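Local coordinates for lysozyme C (Equus asinus, PDB 5XUW), which hydrolyses the beta-1,4 linkages between N-acetylmuramic acid and N-acetylglucosamine in bacterial peptidoglycan, and carries one bound calcium ion, at the calcium ion site. Numbering follows the deposited sequence.

The calcium ion site. Residues 82-85, 87-88, 90-91. With CA (calcium ion), chain B.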
loop_
_atom_site.group_PDB
_atom_site.type_symbol
_atom_site.label_atom_id
_atom_site.label_comp_id
_atom_site.label_asym_id
_atom_site.label_seq_id
_atom_site.Cartn_x
_atom_site.Cartn_y
_atom_site.Cartn_z
ATOM N N LYS A 82 4.857 10.949 7.221
ATOM C CA LYS A 82 4.968 11.211 5.784
ATOM C C LYS A 82 4.160 10.232 4.929
ATOM O O LYS A 82 4.078 10.388 3.710
ATOM C CB LYS A 82 6.427 11.196 5.362
ATOM C CG LYS A 82 7.258 12.244 6.104
ATOM C CD LYS A 82 8.745 11.972 6.006
ATOM C CE LYS A 82 9.301 12.402 4.669
ATOM N NZ LYS A 82 9.443 13.881 4.582
ATOM N N LEU A 83 3.578 9.220 5.568
ATOM C CA LEU A 83 2.646 8.309 4.912
ATOM C C LEU A 83 1.188 8.702 5.169
ATOM O O LEU A 83 0.289 7.917 4.889
ATOM C CB LEU A 83 2.915 6.882 5.402
ATOM C CG LEU A 83 4.376 6.431 5.289
ATOM C CD1 LEU A 83 4.578 5.086 5.973
ATOM C CD2 LEU A 83 4.807 6.378 3.829
ATOM N N LEU A 84 0.956 9.898 5.715
ATOM C CA LEU A 84 -0.396 10.386 5.974
ATOM C C LEU A 84 -0.734 11.658 5.200
ATOM O O LEU A 84 -1.838 12.163 5.335
ATOM C CB LEU A 84 -0.594 10.609 7.476
ATOM C CG LEU A 84 -0.506 9.377 8.381
ATOM C CD1 LEU A 84 -0.629 9.801 9.837
ATOM C CD2 LEU A 84 -1.571 8.347 8.038
ATOM N N ASP A 85 0.193 12.168 4.393
ATOM C CA ASP A 85 -0.063 13.385 3.602
ATOM C C ASP A 85 -0.703 13.010 2.263
ATOM O O ASP A 85 -1.005 11.834 2.017
ATOM C CB ASP A 85 1.221 14.205 3.426
ATOM C CG ASP A 85 2.241 13.512 2.575
ATOM O OD1 ASP A 85 2.272 12.268 2.610
ATOM O OD2 ASP A 85 3.028 14.194 1.882
ATOM N N ASN A 87 0.481 13.325 -0.901
ATOM C CA ASN A 87 1.346 12.822 -1.956
ATOM C C ASN A 87 1.844 11.435 -1.584
ATOM O O ASN A 87 2.302 11.243 -0.473
ATOM C CB ASN A 87 2.514 13.763 -2.195
ATOM C CG ASN A 87 3.243 13.437 -3.480
ATOM O OD1 ASN A 87 2.825 13.840 -4.570
ATOM N ND2 ASN A 87 4.313 12.690 -3.367
ATOM N N ILE A 88 1.762 10.481 -2.509
ATOM C CA ILE A 88 2.057 9.074 -2.185
ATOM C C ILE A 88 3.341 8.543 -2.825
ATOM O O ILE A 88 3.587 7.344 -2.804
ATOM C CB ILE A 88 0.871 8.133 -2.524
ATOM C CG1 ILE A 88 0.562 8.102 -4.025
ATOM C CG2 ILE A 88 -0.359 8.535 -1.730
ATOM C CD1 ILE A 88 -0.299 6.925 -4.441
ATOM N N ASP A 90 6.427 8.743 -1.771
ATOM C CA ASP A 90 7.243 8.065 -0.759
ATOM C C ASP A 90 6.555 6.798 -0.242
ATOM O O ASP A 90 7.228 5.787 0.041
ATOM C CB ASP A 90 7.720 8.998 0.369
ATOM C CG ASP A 90 6.609 9.804 1.013
ATOM O OD1 ASP A 90 5.417 9.493 0.804
ATOM O OD2 ASP A 90 6.938 10.782 1.735
ATOM N N ASP A 91 5.226 6.819 -0.174
ATOM C CA ASP A 91 4.447 5.585 0.117
ATOM C C ASP A 91 4.721 4.510 -0.930
ATOM O O ASP A 91 4.917 3.322 -0.597
ATOM C CB ASP A 91 2.935 5.838 0.153
ATOM C CG ASP A 91 2.529 6.909 1.140
ATOM O OD1 ASP A 91 2.930 8.068 0.941
ATOM O OD2 ASP A 91 1.774 6.600 2.087
HETATM CA CA CA B . 3.283 10.430 1.542
HETATM O O HOH W 1 0.992 9.831 1.987
HETATM O O HOH W 2 4.707 12.252 1.064
#
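At least seven oxygens surround the calcium ion in a distorted pentagonal bipyramid, the geometry expected of the Ca-binding loop that calcium-binding C-type lysozymes share with alpha-lactalbumin. The two axial ligands are backbone carbonyls: O of Lys82 lies 2.3 Å from CA, and the O-CA-O angle to Asn87 is 160°. Lys82 thus binds through its main chain; its side chain, ending in the NZ amino group, leads away from the ion.

The equator contains the OD1 carboxylate oxygens of Asp85, Asp90 and Asp91 and two waters. Each carboxylate is monodentate: Asp90 OD1 sits 2.4 Å from CA, whereas its OD2 stands 3.7 Å away. Asp85 and Asp90 both place CG in the crowded position between backbone N and carbonyl carbon (chi1 67° for Asp85). Asp91 instead turns CG anti to its carbonyl carbon, beside the backbone N (chi1 -56°); the differing rotamers of Asp90 and Asp91 bring these consecutive carboxylates to adjacent equatorial positions. Three acidic groups should favour a divalent cation.

Carbonyl poles and equatorial carboxylates make up the protein-lined side; the waters flanking Asp85 OD1 are the solvent-derived part. Water 2, between OD1 of Asp85 and of Asp90, is steadied by their outer oxygens, its O lying 2.7 Å from Asp85 OD2 and 2.8 Å from Asp90 OD2. Water 1 sits between Asp85 OD1 and Asp91 OD1, its O 2.8 Å from the backbone O of Asp85.

The 3-10 helix 80-83 supplies Lys82, the following loop Asp85 and Asn87, and the first turn of helix 89-100 Asp90 and Asp91. The ion bridges these segments and probably helps hold the elbow together; its site centre, about 11 Å from catalytic Asp53 and 14 Å from catalytic Glu35, suggests a structural role.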